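Local coordinates for protein DNA-(apurinic or apyrimidinic site) endonuclease 2 (Xenopus laevis, PDB 6WCD) that cuts DNA at abasic sites as a weak endonuclease and trims DNA from the 3' end as a metal-dependent exonuclease in DNA repair, at residues A[3-8]-A[301-306]; A[7-12]-A[32-37]; A[64-69]-A[116-121]; A[181-186]-A[271-276]. All coordinates share one frame; numbering follows the deposited sequence.

Contact 1 of 4, residues A[3-8]-A[301-306]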
loop_
_atom_site.group_PDB
_atom_site.type_symbol
_atom_site.label_atom_id
_atom_site.label_comp_id
_atom_site.label_asym_id
_atom_site.label_seq_id
_atom_site.Cartn_x
_atom_site.Cartn_y
_atom_site.Cartn_z
ATOM N N ILE A 3 -2.976 3.964 10.843
ATOM C CA ILE A 3 -2.852 3.798 9.398
ATOM C C ILE A 3 -3.597 2.550 8.956
ATOM O O ILE A 3 -3.544 1.501 9.598
ATOM C CB ILE A 3 -1.376 3.739 8.968
ATOM C CG1 ILE A 3 -1.246 3.707 7.448
ATOM C CG2 ILE A 3 -0.669 2.548 9.610
ATOM C CD1 ILE A 3 0.122 4.104 6.992
ATOM N N VAL A 4 -4.348 2.686 7.872
ATOM C CA VAL A 4 -5.174 1.627 7.334
ATOM C C VAL A 4 -4.711 1.331 5.921
ATOM O O VAL A 4 -4.339 2.247 5.172
ATOM C CB VAL A 4 -6.659 2.017 7.333
ATOM C CG1 VAL A 4 -7.505 1.118 6.442
ATOM C CG2 VAL A 4 -7.219 2.003 8.724
ATOM N N SER A 5 -4.767 0.072 5.559
ATOM C CA SER A 5 -4.564 -0.389 4.176
ATOM C C SER A 5 -5.776 -1.216 3.766
ATOM O O SER A 5 -6.247 -2.056 4.533
ATOM C CB SER A 5 -3.310 -1.237 4.058
ATOM O OG SER A 5 -3.041 -1.637 2.750
ATOM N N TRP A 6 -6.271 -1.003 2.548
ATOM C CA TRP A 6 -7.448 -1.722 2.088
ATOM C C TRP A 6 -7.477 -1.845 0.583
ATOM O O TRP A 6 -7.490 -0.831 -0.131
ATOM C CB TRP A 6 -8.720 -1.017 2.550
ATOM C CG TRP A 6 -10.018 -1.776 2.342
ATOM C CD1 TRP A 6 -10.188 -3.143 2.142
ATOM C CD2 TRP A 6 -11.326 -1.220 2.342
ATOM N NE1 TRP A 6 -11.503 -3.426 2.060
ATOM C CE2 TRP A 6 -12.237 -2.246 2.132
ATOM C CE3 TRP A 6 -11.816 0.086 2.491
ATOM C CZ2 TRP A 6 -13.618 -2.062 2.099
ATOM C CZ3 TRP A 6 -13.169 0.288 2.407
ATOM C CH2 TRP A 6 -14.076 -0.758 2.240
ATOM N N ASN A 7 -7.527 -3.083 0.076
ATOM C CA ASN A 7 -7.787 -3.314 -1.341
ATOM C C ASN A 7 -9.296 -3.234 -1.473
ATOM O O ASN A 7 -10.042 -4.111 -1.004
ATOM C CB ASN A 7 -7.261 -4.647 -1.814
ATOM C CG ASN A 7 -7.614 -4.900 -3.265
ATOM O OD1 ASN A 7 -8.669 -4.521 -3.741
ATOM N ND2 ASN A 7 -6.730 -5.571 -3.974
ATOM N N ILE A 8 -9.762 -2.113 -2.029
ATOM C CA ILE A 8 -11.165 -1.742 -2.015
ATOM C C ILE A 8 -11.921 -2.252 -3.226
ATOM O O ILE A 8 -13.151 -2.132 -3.287
ATOM C CB ILE A 8 -11.252 -0.200 -1.856
ATOM C CG1 ILE A 8 -12.634 0.249 -1.462
ATOM C CG2 ILE A 8 -10.804 0.513 -3.136
ATOM C CD1 ILE A 8 -12.696 1.775 -1.051
ATOM N N CYS A 301 -10.851 -7.306 3.157
ATOM C CA CYS A 301 -11.105 -6.399 4.273
ATOM C C CYS A 301 -9.852 -5.603 4.598
ATOM O O CYS A 301 -8.753 -5.965 4.195
ATOM C CB CYS A 301 -11.595 -7.134 5.517
ATOM S SG CYS A 301 -10.395 -8.165 6.326
ATOM N N PRO A 302 -9.979 -4.497 5.317
ATOM C CA PRO A 302 -8.804 -3.705 5.660
ATOM C C PRO A 302 -7.925 -4.353 6.722
ATOM O O PRO A 302 -8.339 -5.245 7.480
ATOM C CB PRO A 302 -9.398 -2.412 6.244
ATOM C CG PRO A 302 -10.829 -2.426 5.844
ATOM C CD PRO A 302 -11.213 -3.893 5.784
ATOM N N VAL A 303 -6.708 -3.830 6.793
ATOM C CA VAL A 303 -5.788 -4.044 7.907
ATOM C C VAL A 303 -5.419 -2.674 8.485
ATOM O O VAL A 303 -5.483 -1.652 7.802
ATOM C CB VAL A 303 -4.548 -4.830 7.493
ATOM C CG1 VAL A 303 -4.964 -6.217 6.991
ATOM C CG2 VAL A 303 -3.786 -4.155 6.357
ATOM N N LYS A 304 -5.122 -2.641 9.782
ATOM C CA LYS A 304 -4.935 -1.368 10.477
ATOM C C LYS A 304 -3.815 -1.488 11.491
ATOM O O LYS A 304 -3.731 -2.471 12.230
ATOM C CB LYS A 304 -6.244 -0.942 11.153
ATOM C CG LYS A 304 -6.213 0.410 11.844
ATOM C CD LYS A 304 -7.642 0.840 12.227
ATOM C CE LYS A 304 -7.616 2.173 12.860
ATOM N NZ LYS A 304 -9.061 2.526 13.134
ATOM N N ALA A 305 -2.964 -0.471 11.552
ATOM C CA ALA A 305 -1.936 -0.388 12.568
ATOM C C ALA A 305 -2.126 0.843 13.440
ATOM O O ALA A 305 -2.623 1.893 12.982
ATOM C CB ALA A 305 -0.557 -0.356 11.968
ATOM N N PHE A 306 -1.682 0.687 14.675
ATOM C CA PHE A 306 -1.824 1.675 15.757
ATOM C C PHE A 306 -0.402 1.961 16.198
ATOM O O PHE A 306 0.336 1.039 16.552
ATOM C CB PHE A 306 -2.656 1.123 16.924
ATOM C CG PHE A 306 -4.071 0.742 16.530
ATOM C CD1 PHE A 306 -4.339 -0.484 15.932
ATOM C CD2 PHE A 306 -5.142 1.576 16.796
ATOM C CE1 PHE A 306 -5.622 -0.793 15.572
ATOM C CE2 PHE A 306 -6.416 1.228 16.469
ATOM C CZ PHE A 306 -6.640 0.004 15.847
HETATM O O HOH W 1 -7.160 -5.111 2.082
#
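C301 begins the contact against W6: its carbonyl carbon stands 3.5 Å from W6 CD1, at a slant to the ring, and its O receives a bond from a water that in turn accepts from the backbone N of N7. W6 CG stands anti to its backbone N (chi1 -170°), which lays the indole beside P302. P302 comes next and sets its CG over one face of the indole, 3.6 Å from the centroid of the five-membered ring and 9° off the ring normal, a CH-pi contact; I8 CG1 touches the opposite face, and W6 NE1 is tied to the carbonyl of H300. An alanine in place of W6 would probably leave P302 CG without its aromatic platform and the H300 carbonyl without that N-H. Along V303 to A305 the chains run antiparallel, the axes at 168°, which pairs the N-terminal strand with one almost 300 residues later within one sheet of the DNase I-like fold of AP endonucleases. V303 exchanges backbone bonds with S5 in both directions, and V303 CG2 meets S5 CB at 3.7 Å. K304 puts its side chain on the same face as V4: its extended chain passes V4 CG2, nearest at CG (3.6 Å), and carries NZ on to the carbonyls of L25 and D26. A305 closes the ladder with a second pair of bonds to I3, A305 N to I3 O being 2.8 Å.

Contact 2 of 4, residues A[7-12]-A[32-37]. With MG (magnesium ion), chain B; BU1 (1,4-butanediol), chain F.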
loop_
_atom_site.group_PDB
_atom_site.type_symbol
_atom_site.label_atom_id
_atom_site.label_comp_id
_atom_site.label_asym_id
_atom_site.label_seq_id
_atom_site.Cartn_x
_atom_site.Cartn_y
_atom_site.Cartn_z
ATOM N N ASN A 7 -7.527 -3.083 0.076
ATOM C CA ASN A 7 -7.787 -3.314 -1.341
ATOM C C ASN A 7 -9.296 -3.234 -1.473
ATOM O O ASN A 7 -10.042 -4.111 -1.004
ATOM C CB ASN A 7 -7.261 -4.647 -1.814
ATOM C CG ASN A 7 -7.614 -4.900 -3.265
ATOM O OD1 ASN A 7 -8.669 -4.521 -3.741
ATOM N ND2 ASN A 7 -6.730 -5.571 -3.974
ATOM N N ILE A 8 -9.762 -2.113 -2.029
ATOM C CA ILE A 8 -11.165 -1.742 -2.015
ATOM C C ILE A 8 -11.921 -2.252 -3.226
ATOM O O ILE A 8 -13.151 -2.132 -3.287
ATOM C CB ILE A 8 -11.252 -0.200 -1.856
ATOM C CG1 ILE A 8 -12.634 0.249 -1.462
ATOM C CG2 ILE A 8 -10.804 0.513 -3.136
ATOM C CD1 ILE A 8 -12.696 1.775 -1.051
ATOM N N ASN A 9 -11.225 -2.893 -4.172
ATOM C CA ASN A 9 -11.865 -3.514 -5.335
ATOM C C ASN A 9 -12.752 -2.533 -6.089
ATOM O O ASN A 9 -13.835 -2.886 -6.570
ATOM C CB ASN A 9 -12.664 -4.783 -4.955
ATOM C CG ASN A 9 -12.917 -5.679 -6.161
ATOM O OD1 ASN A 9 -12.034 -5.901 -6.994
ATOM N ND2 ASN A 9 -14.124 -6.177 -6.280
ATOM N N GLY A 10 -12.243 -1.307 -6.204
ATOM C CA GLY A 10 -12.966 -0.256 -6.894
ATOM C C GLY A 10 -13.624 0.703 -5.880
ATOM O O GLY A 10 -14.558 0.312 -5.171
ATOM N N ILE A 11 -13.185 1.956 -5.833
ATOM C CA ILE A 11 -13.811 2.932 -4.935
ATOM C C ILE A 11 -15.296 3.059 -5.200
ATOM O O ILE A 11 -16.125 3.010 -4.288
ATOM C CB ILE A 11 -13.123 4.290 -5.042
ATOM C CG1 ILE A 11 -11.731 4.234 -4.427
ATOM C CG2 ILE A 11 -13.936 5.386 -4.349
ATOM C CD1 ILE A 11 -10.903 5.508 -4.648
ATOM N N ARG A 12 -15.676 3.253 -6.453
ATOM C CA ARG A 12 -17.085 3.396 -6.818
ATOM C C ARG A 12 -17.892 2.137 -6.500
ATOM O O ARG A 12 -19.063 2.233 -6.113
ATOM C CB ARG A 12 -17.205 3.746 -8.294
ATOM C CG ARG A 12 -16.778 5.190 -8.649
ATOM C CD ARG A 12 -17.775 6.131 -8.116
ATOM N NE ARG A 12 -17.566 7.516 -8.544
ATOM C CZ ARG A 12 -18.507 8.427 -8.426
ATOM N NH1 ARG A 12 -19.693 8.115 -7.898
ATOM N NH2 ARG A 12 -18.315 9.661 -8.915
ATOM N N LEU A 32 -5.491 2.971 -0.029
ATOM C CA LEU A 32 -6.391 2.134 -0.824
ATOM C C LEU A 32 -5.653 1.559 -2.004
ATOM O O LEU A 32 -4.872 2.255 -2.680
ATOM C CB LEU A 32 -7.584 2.921 -1.330
ATOM C CG LEU A 32 -8.414 3.614 -0.243
ATOM C CD1 LEU A 32 -9.605 4.343 -0.844
ATOM C CD2 LEU A 32 -8.866 2.680 0.827
ATOM N N GLN A 33 -5.928 0.287 -2.274
ATOM C CA GLN A 33 -5.450 -0.356 -3.494
ATOM C C GLN A 33 -6.600 -0.784 -4.396
ATOM O O GLN A 33 -7.709 -1.057 -3.963
ATOM C CB GLN A 33 -4.569 -1.572 -3.177
ATOM C CG GLN A 33 -3.419 -1.218 -2.265
ATOM C CD GLN A 33 -3.772 -1.321 -0.816
ATOM O OE1 GLN A 33 -4.517 -2.206 -0.403
ATOM N NE2 GLN A 33 -3.200 -0.447 -0.030
ATOM N N GLU A 34 -6.279 -0.844 -5.685
ATOM C CA GLU A 34 -7.231 -1.117 -6.760
ATOM C C GLU A 34 -8.398 -0.130 -6.637
ATOM O O GLU A 34 -9.572 -0.487 -6.498
ATOM C CB GLU A 34 -7.699 -2.590 -6.789
ATOM C CG GLU A 34 -8.241 -2.898 -8.166
ATOM C CD GLU A 34 -8.878 -4.236 -8.316
ATOM O OE1 GLU A 34 -9.284 -4.860 -7.313
ATOM O OE2 GLU A 34 -8.994 -4.661 -9.524
ATOM N N THR A 35 -8.050 1.149 -6.763
ATOM C CA THR A 35 -9.057 2.209 -6.773
ATOM C C THR A 35 -9.965 2.103 -7.990
ATOM O O THR A 35 -11.135 2.511 -7.918
ATOM C CB THR A 35 -8.419 3.582 -6.807
ATOM O OG1 THR A 35 -7.703 3.653 -8.037
ATOM C CG2 THR A 35 -7.488 3.789 -5.631
ATOM N N LYS A 36 -9.467 1.555 -9.112
ATOM C CA LYS A 36 -10.124 1.545 -10.420
ATOM C C LYS A 36 -10.419 2.944 -10.910
ATOM O O LYS A 36 -11.235 3.132 -11.793
ATOM C CB LYS A 36 -11.363 0.636 -10.451
ATOM C CG LYS A 36 -11.039 -0.813 -10.062
ATOM C CD LYS A 36 -12.186 -1.790 -10.278
ATOM C CE LYS A 36 -11.782 -3.155 -9.789
ATOM N NZ LYS A 36 -12.797 -4.147 -10.262
ATOM N N VAL A 37 -9.681 3.918 -10.410
ATOM C CA VAL A 37 -9.762 5.287 -10.895
ATOM C C VAL A 37 -8.611 5.564 -11.851
ATOM O O VAL A 37 -7.441 5.465 -11.462
ATOM C CB VAL A 37 -9.738 6.300 -9.734
ATOM C CG1 VAL A 37 -9.821 7.733 -10.277
ATOM C CG2 VAL A 37 -10.893 6.042 -8.752
HETATM MG MG MG B . -10.105 -6.707 -7.134
HETATM C C1 BU1 F . -18.121 1.560 -11.355
HETATM C C2 BU1 F . -18.869 0.939 -10.157
HETATM C C3 BU1 F . -18.782 -0.587 -10.243
HETATM C C4 BU1 F . -20.006 -1.259 -9.616
HETATM O O5 BU1 F . -18.002 2.974 -11.286
HETATM O O6 BU1 F . -19.707 -2.595 -9.269
HETATM O O HOH W 2 -9.905 -6.650 -5.065
HETATM O O HOH W 3 -15.139 -3.584 -8.780
HETATM O O HOH W 4 -12.918 -6.813 -10.124
HETATM O O HOH W 5 -13.695 3.430 -8.751
HETATM O O HOH W 6 -10.334 -6.818 -9.250
HETATM O O HOH W 7 -10.843 -8.635 -6.960
HETATM O O HOH W 8 -8.172 -7.457 -7.281
#
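N9 and E34 reach side by side to one magnesium ion, N9 OD1 at 2.1 Å and E34 OE1 at 2.0 Å, with four waters completing six ligands. E34 CG stands anti to its backbone N (chi1 -159°), and the extended chain carries the carboxylate to the metal. Beside them G10 forms a hollow: K36 lays CG and CD over G10 CA, CG at 3.7 Å, where a CB on G10 would come tight against K36 CD. K36 NZ joins N9 O through a water and makes a long salt bridge to E34 OE2; an alanine in place of K36 would probably open a gap over G10 and leave that carboxylate without its lysine. On the apolar side I11 CD1 rests against T35 CB and V37 CG2, while L32 CD1 meets I8 CD1 at 4.0 Å. Backbone bonds from I8, G10 and I11 to Q33, E34 and T35 fix the spacing. The loop after strand 2-7 follows the end of strand 29-33, with helix 44-47 against I11 and V37, strand 68-72 against L32 and T35.

Contact 3 of 4, residues A[64-69]-A[116-121]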
loop_
_atom_site.group_PDB
_atom_site.type_symbol
_atom_site.label_atom_id
_atom_site.label_comp_id
_atom_site.label_asym_id
_atom_site.label_seq_id
_atom_site.Cartn_x
_atom_site.Cartn_y
_atom_site.Cartn_z
ATOM N N GLY A 64 -10.048 2.430 -15.897
ATOM C CA GLY A 64 -10.735 1.737 -14.817
ATOM C C GLY A 64 -10.002 0.579 -14.226
ATOM O O GLY A 64 -10.631 -0.325 -13.669
ATOM N N TYR A 65 -8.690 0.573 -14.339
ATOM C CA TYR A 65 -7.846 -0.550 -13.978
ATOM C C TYR A 65 -6.849 -0.172 -12.902
ATOM O O TYR A 65 -6.266 0.910 -12.960
ATOM C CB TYR A 65 -7.130 -1.014 -15.247
ATOM C CG TYR A 65 -6.098 -2.082 -15.075
ATOM C CD1 TYR A 65 -4.761 -1.789 -15.211
ATOM C CD2 TYR A 65 -6.458 -3.404 -14.880
ATOM C CE1 TYR A 65 -3.780 -2.778 -15.086
ATOM C CE2 TYR A 65 -5.462 -4.397 -14.744
ATOM C CZ TYR A 65 -4.130 -4.061 -14.848
ATOM O OH TYR A 65 -3.167 -5.083 -14.769
ATOM N N SER A 66 -6.653 -1.086 -11.954
ATOM C CA SER A 66 -5.577 -0.965 -10.944
ATOM C C SER A 66 -5.753 0.355 -10.198
ATOM O O SER A 66 -6.898 0.760 -9.938
ATOM C CB SER A 66 -4.254 -1.135 -11.676
ATOM O OG SER A 66 -3.217 -1.151 -10.751
ATOM N N GLY A 67 -4.678 1.015 -9.851
ATOM C CA GLY A 67 -4.724 2.265 -9.142
ATOM C C GLY A 67 -4.550 2.151 -7.658
ATOM O O GLY A 67 -5.083 1.246 -7.001
ATOM N N VAL A 68 -3.807 3.087 -7.082
ATOM C CA VAL A 68 -3.616 3.170 -5.636
ATOM C C VAL A 68 -3.769 4.624 -5.227
ATOM O O VAL A 68 -3.582 5.556 -6.019
ATOM C CB VAL A 68 -2.251 2.659 -5.160
ATOM C CG1 VAL A 68 -2.128 1.152 -5.411
ATOM C CG2 VAL A 68 -1.110 3.416 -5.778
ATOM N N ALA A 69 -4.183 4.829 -3.959
ATOM C CA ALA A 69 -4.401 6.173 -3.443
ATOM C C ALA A 69 -4.074 6.168 -1.972
ATOM O O ALA A 69 -4.431 5.262 -1.236
ATOM C CB ALA A 69 -5.835 6.652 -3.632
ATOM N N GLU A 116 1.286 1.124 -14.345
ATOM C CA GLU A 116 -0.002 0.502 -14.083
ATOM C C GLU A 116 -0.660 0.999 -12.794
ATOM O O GLU A 116 -1.630 0.406 -12.323
ATOM C CB GLU A 116 0.140 -1.027 -14.030
ATOM C CG GLU A 116 0.563 -1.614 -15.354
ATOM C CD GLU A 116 0.544 -3.146 -15.424
ATOM O OE1 GLU A 116 0.131 -3.850 -14.444
ATOM O OE2 GLU A 116 0.987 -3.665 -16.502
ATOM N N GLY A 117 -0.188 2.105 -12.257
ATOM C CA GLY A 117 -0.843 2.677 -11.083
ATOM C C GLY A 117 -0.752 1.813 -9.847
ATOM O O GLY A 117 -1.738 1.656 -9.122
ATOM N N ARG A 118 0.405 1.210 -9.610
ATOM C CA ARG A 118 0.534 0.237 -8.538
ATOM C C ARG A 118 1.300 0.687 -7.312
ATOM O O ARG A 118 1.447 -0.089 -6.366
ATOM C CB ARG A 118 1.226 -1.014 -9.096
ATOM C CG ARG A 118 0.379 -1.729 -10.141
ATOM C CD ARG A 118 1.033 -3.033 -10.626
ATOM N NE ARG A 118 0.143 -3.662 -11.574
ATOM C CZ ARG A 118 -0.965 -4.312 -11.273
ATOM N NH1 ARG A 118 -1.765 -4.753 -12.216
ATOM N NH2 ARG A 118 -1.246 -4.571 -10.012
ATOM N N ALA A 119 1.824 1.892 -7.282
ATOM C CA ALA A 119 2.551 2.359 -6.109
ATOM C C ALA A 119 2.455 3.869 -5.951
ATOM O O ALA A 119 2.561 4.619 -6.934
ATOM C CB ALA A 119 4.019 1.978 -6.185
ATOM N N VAL A 120 2.277 4.322 -4.734
ATOM C CA VAL A 120 2.365 5.735 -4.401
ATOM C C VAL A 120 3.094 5.822 -3.063
ATOM O O VAL A 120 2.893 4.988 -2.166
ATOM C CB VAL A 120 0.984 6.431 -4.421
ATOM C CG1 VAL A 120 0.100 5.945 -3.369
ATOM C CG2 VAL A 120 1.143 7.965 -4.363
ATOM N N LEU A 121 3.990 6.770 -2.984
ATOM C CA LEU A 121 4.829 7.003 -1.801
ATOM C C LEU A 121 4.517 8.358 -1.205
ATOM O O LEU A 121 4.449 9.366 -1.921
ATOM C CB LEU A 121 6.322 6.964 -2.121
ATOM C CG LEU A 121 6.854 5.560 -2.425
ATOM C CD1 LEU A 121 6.353 4.997 -3.710
ATOM C CD2 LEU A 121 8.388 5.595 -2.385
HETATM O O HOH W 9 -1.662 -4.898 -17.227
#
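Two loops that lead into strands of different sheets meet here, 64-69 running into strand 68-72 and 116-121 into strand 119-127, at the side of the active site where Y142 stands, a residue catalytic by similarity. S66 makes the direct link: its OG, anti to the backbone N (chi1 -175°), donates to E116 O at 2.7 Å. S66 OG also lies over the centre of one face of the R118 guanidinium. The rotation of that group is fixed by E116, whose OE1 takes R118 NE at 2.9 Å and R118 NH1 at 3.1 Å, a side-on grip by two nitrogens on a single oxygen. Y65 OH comes to the guanidinium edge, in its plane and 2.9 Å from R118 NH1, with the phenol ring turned 81° to it. E116 OE1 also makes a salt bridge to R153, and R118 NH2 bonds to Y142 O, so this small charged network is likely to keep the arginine from turning. Farther on, G117 O comes 3.0 Å from G67 CA, a closeness that G117 permits, since a CB there would come tight against G67 CA. V68 CG2 then packs on V120 CG1 at 3.7 Å, and V68 also touches Y142. The touching parts, 65-69 and 116-120, run nearly the same way (5° apart) without bridging and stack side chain to side chain, as the facing sheets do in the beta-sandwich of DNase I-like nucleases.

Contact 4 of 4, residues A[181-186]-A[271-276]. With BU1 (1,4-butanediol), chain G.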
loop_
_atom_site.group_PDB
_atom_site.type_symbol
_atom_site.label_atom_id
_atom_site.label_comp_id
_atom_site.label_asym_id
_atom_site.label_seq_id
_atom_site.Cartn_x
_atom_site.Cartn_y
_atom_site.Cartn_z
ATOM N N LEU A 181 2.801 -1.068 2.744
ATOM C CA LEU A 181 1.514 -1.669 2.990
ATOM C C LEU A 181 0.737 -1.868 1.731
ATOM O O LEU A 181 0.970 -1.193 0.716
ATOM C CB LEU A 181 0.745 -0.860 3.990
ATOM C CG LEU A 181 0.227 0.501 3.586
ATOM C CD1 LEU A 181 -0.304 1.182 4.838
ATOM C CD2 LEU A 181 1.201 1.410 3.030
ATOM N N GLY A 182 -0.131 -2.840 1.762
ATOM C CA GLY A 182 -1.016 -3.038 0.642
ATOM C C GLY A 182 -1.150 -4.487 0.323
ATOM O O GLY A 182 -0.978 -5.352 1.178
ATOM N N ASP A 183 -1.555 -4.753 -0.916
ATOM C CA ASP A 183 -1.928 -6.063 -1.407
ATOM C C ASP A 183 -0.691 -6.626 -2.062
ATOM O O ASP A 183 -0.319 -6.240 -3.185
ATOM C CB ASP A 183 -3.090 -5.999 -2.378
ATOM C CG ASP A 183 -3.495 -7.345 -2.931
ATOM O OD1 ASP A 183 -2.788 -8.392 -2.693
ATOM O OD2 ASP A 183 -4.548 -7.394 -3.636
ATOM N N VAL A 184 0.017 -7.441 -1.298
ATOM C CA VAL A 184 1.235 -8.086 -1.812
ATOM C C VAL A 184 0.928 -9.275 -2.692
ATOM O O VAL A 184 1.784 -9.716 -3.490
ATOM C CB VAL A 184 2.103 -8.416 -0.577
ATOM C CG1 VAL A 184 3.303 -9.239 -0.935
ATOM C CG2 VAL A 184 2.540 -7.143 0.111
ATOM N N ASN A 185 -0.282 -9.845 -2.624
ATOM C CA ASN A 185 -0.723 -10.914 -3.489
ATOM C C ASN A 185 0.132 -12.180 -3.366
ATOM O O ASN A 185 0.264 -12.945 -4.299
ATOM C CB ASN A 185 -0.775 -10.439 -4.955
ATOM C CG ASN A 185 -1.746 -11.208 -5.763
ATOM O OD1 ASN A 185 -2.730 -11.725 -5.235
ATOM N ND2 ASN A 185 -1.472 -11.335 -7.061
ATOM N N THR A 186 0.693 -12.413 -2.169
ATOM C CA THR A 186 1.323 -13.676 -1.780
ATOM C C THR A 186 1.044 -13.855 -0.292
ATOM O O THR A 186 1.182 -12.889 0.476
ATOM C CB THR A 186 2.828 -13.646 -1.969
ATOM O OG1 THR A 186 3.157 -13.571 -3.368
ATOM C CG2 THR A 186 3.464 -14.923 -1.453
ATOM N N ARG A 271 -4.561 -14.523 3.750
ATOM C CA ARG A 271 -4.044 -13.228 4.224
ATOM C C ARG A 271 -2.969 -12.746 3.226
ATOM O O ARG A 271 -1.881 -13.344 3.156
ATOM C CB ARG A 271 -3.470 -13.296 5.629
ATOM C CG ARG A 271 -3.115 -11.858 6.169
ATOM C CD ARG A 271 -2.645 -11.874 7.618
ATOM N NE ARG A 271 -1.369 -12.554 7.726
ATOM C CZ ARG A 271 -0.188 -11.963 7.834
ATOM N NH1 ARG A 271 -0.079 -10.651 7.908
ATOM N NH2 ARG A 271 0.901 -12.717 7.843
ATOM N N ILE A 272 -3.291 -11.721 2.440
ATOM C CA ILE A 272 -2.390 -11.206 1.401
ATOM C C ILE A 272 -2.225 -9.690 1.514
ATOM O O ILE A 272 -1.541 -9.086 0.649
ATOM C CB ILE A 272 -2.829 -11.612 -0.022
ATOM C CG1 ILE A 272 -4.265 -11.142 -0.315
ATOM C CG2 ILE A 272 -2.613 -13.122 -0.233
ATOM C CD1 ILE A 272 -4.641 -11.297 -1.778
ATOM N N ASP A 273 -2.804 -9.082 2.522
ATOM C CA ASP A 273 -2.688 -7.656 2.808
ATOM C C ASP A 273 -1.884 -7.466 4.084
ATOM O O ASP A 273 -2.169 -8.073 5.126
ATOM C CB ASP A 273 -4.086 -7.109 2.940
ATOM C CG ASP A 273 -4.879 -7.270 1.642
ATOM O OD1 ASP A 273 -4.601 -6.485 0.659
ATOM O OD2 ASP A 273 -5.752 -8.171 1.528
ATOM N N TYR A 274 -0.884 -6.609 4.000
ATOM C CA TYR A 274 0.129 -6.457 5.002
ATOM C C TYR A 274 0.375 -5.014 5.345
ATOM O O TYR A 274 0.184 -4.102 4.541
ATOM C CB TYR A 274 1.472 -7.026 4.509
ATOM C CG TYR A 274 1.501 -8.471 4.150
ATOM C CD1 TYR A 274 2.055 -9.383 5.000
ATOM C CD2 TYR A 274 1.096 -8.910 2.916
ATOM C CE1 TYR A 274 2.179 -10.712 4.667
ATOM C CE2 TYR A 274 1.168 -10.235 2.589
ATOM C CZ TYR A 274 1.733 -11.126 3.439
ATOM O OH TYR A 274 1.888 -12.463 3.135
ATOM N N ILE A 275 0.876 -4.813 6.592
ATOM C CA ILE A 275 1.534 -3.572 7.003
ATOM C C ILE A 275 2.924 -3.970 7.455
ATOM O O ILE A 275 3.118 -4.557 8.531
ATOM C CB ILE A 275 0.756 -2.807 8.091
ATOM C CG1 ILE A 275 -0.615 -2.446 7.541
ATOM C CG2 ILE A 275 1.569 -1.604 8.535
ATOM C CD1 ILE A 275 -1.566 -1.829 8.569
ATOM N N LEU A 276 3.916 -3.723 6.611
ATOM C CA LEU A 276 5.303 -4.077 6.891
ATOM C C LEU A 276 6.023 -2.831 7.352
ATOM O O LEU A 276 5.764 -1.734 6.865
ATOM C CB LEU A 276 5.979 -4.633 5.619
ATOM C CG LEU A 276 5.234 -5.739 4.891
ATOM C CD1 LEU A 276 6.057 -6.027 3.635
ATOM C CD2 LEU A 276 5.005 -6.935 5.759
HETATM C C1 BU1 G . 1.818 -15.957 -5.245
HETATM C C2 BU1 G . 3.345 -15.844 -5.369
HETATM C C3 BU1 G . 3.793 -15.379 -6.762
HETATM C C4 BU1 G . 4.747 -16.387 -7.415
HETATM O O5 BU1 G . 1.491 -16.947 -4.295
HETATM O O6 BU1 G . 4.453 -16.456 -8.788
#
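Y274 reaches across to T186, and its side chain can be followed outward. CB leaves strand 273-276 with CG anti to the carbonyl carbon (chi1 -60°), which swings the ring along 181-186. CD2 meets V184 CG2 at 3.6 Å, the two side chains crossing at about a right angle; CE2 passes V184 CB and comes 3.4 Å from T186 O. At the tip, OH donates to that same carbonyl oxygen at 2.8 Å, T186 O lying in the plane of the ring at its edge. Behind the ring the backbones pair antiparallel, G182 and Y274 trading two bonds, and V184 N adds a third to I272 O. I272 stands beside D183 and N185, with CD1 3.6 Å from D183 OD1, the experimentally supported proton donor/acceptor. D273, by similarity important for catalysis, places OD1 4.3 Å from D183 OD1; the other oxygens are engaged elsewhere, D183 OD2 by N7 and D273 OD2 by T255 and H300. The chain turns a corner at G182, leaving strand 177-181, which runs beside strand 133-142, while strand 269-278 carries strand 239-241 on its other flank and L181 packs on strand 2-7.

How the contacts relate
The N-terminal strand 2-7 starts two closures. Contact 2 closes the short one, twenty residues on, bringing the loop after that strand to the end of strand 29-33. Contact 1 closes the longest, pairing the same strand with strand 303-307, almost 300 residues on, and contacts 3 and 4 both lie within its span. Those two follow contact 2 in series: contact 3 packs strand 68-72 of the first sheet, and the loop before it, on 119-127 of the second, and contact 4 pairs strands of the second. N7 and I8 belong to contacts 1 and 2, and N7 also reaches contact 4, linking the two sheets at the active site.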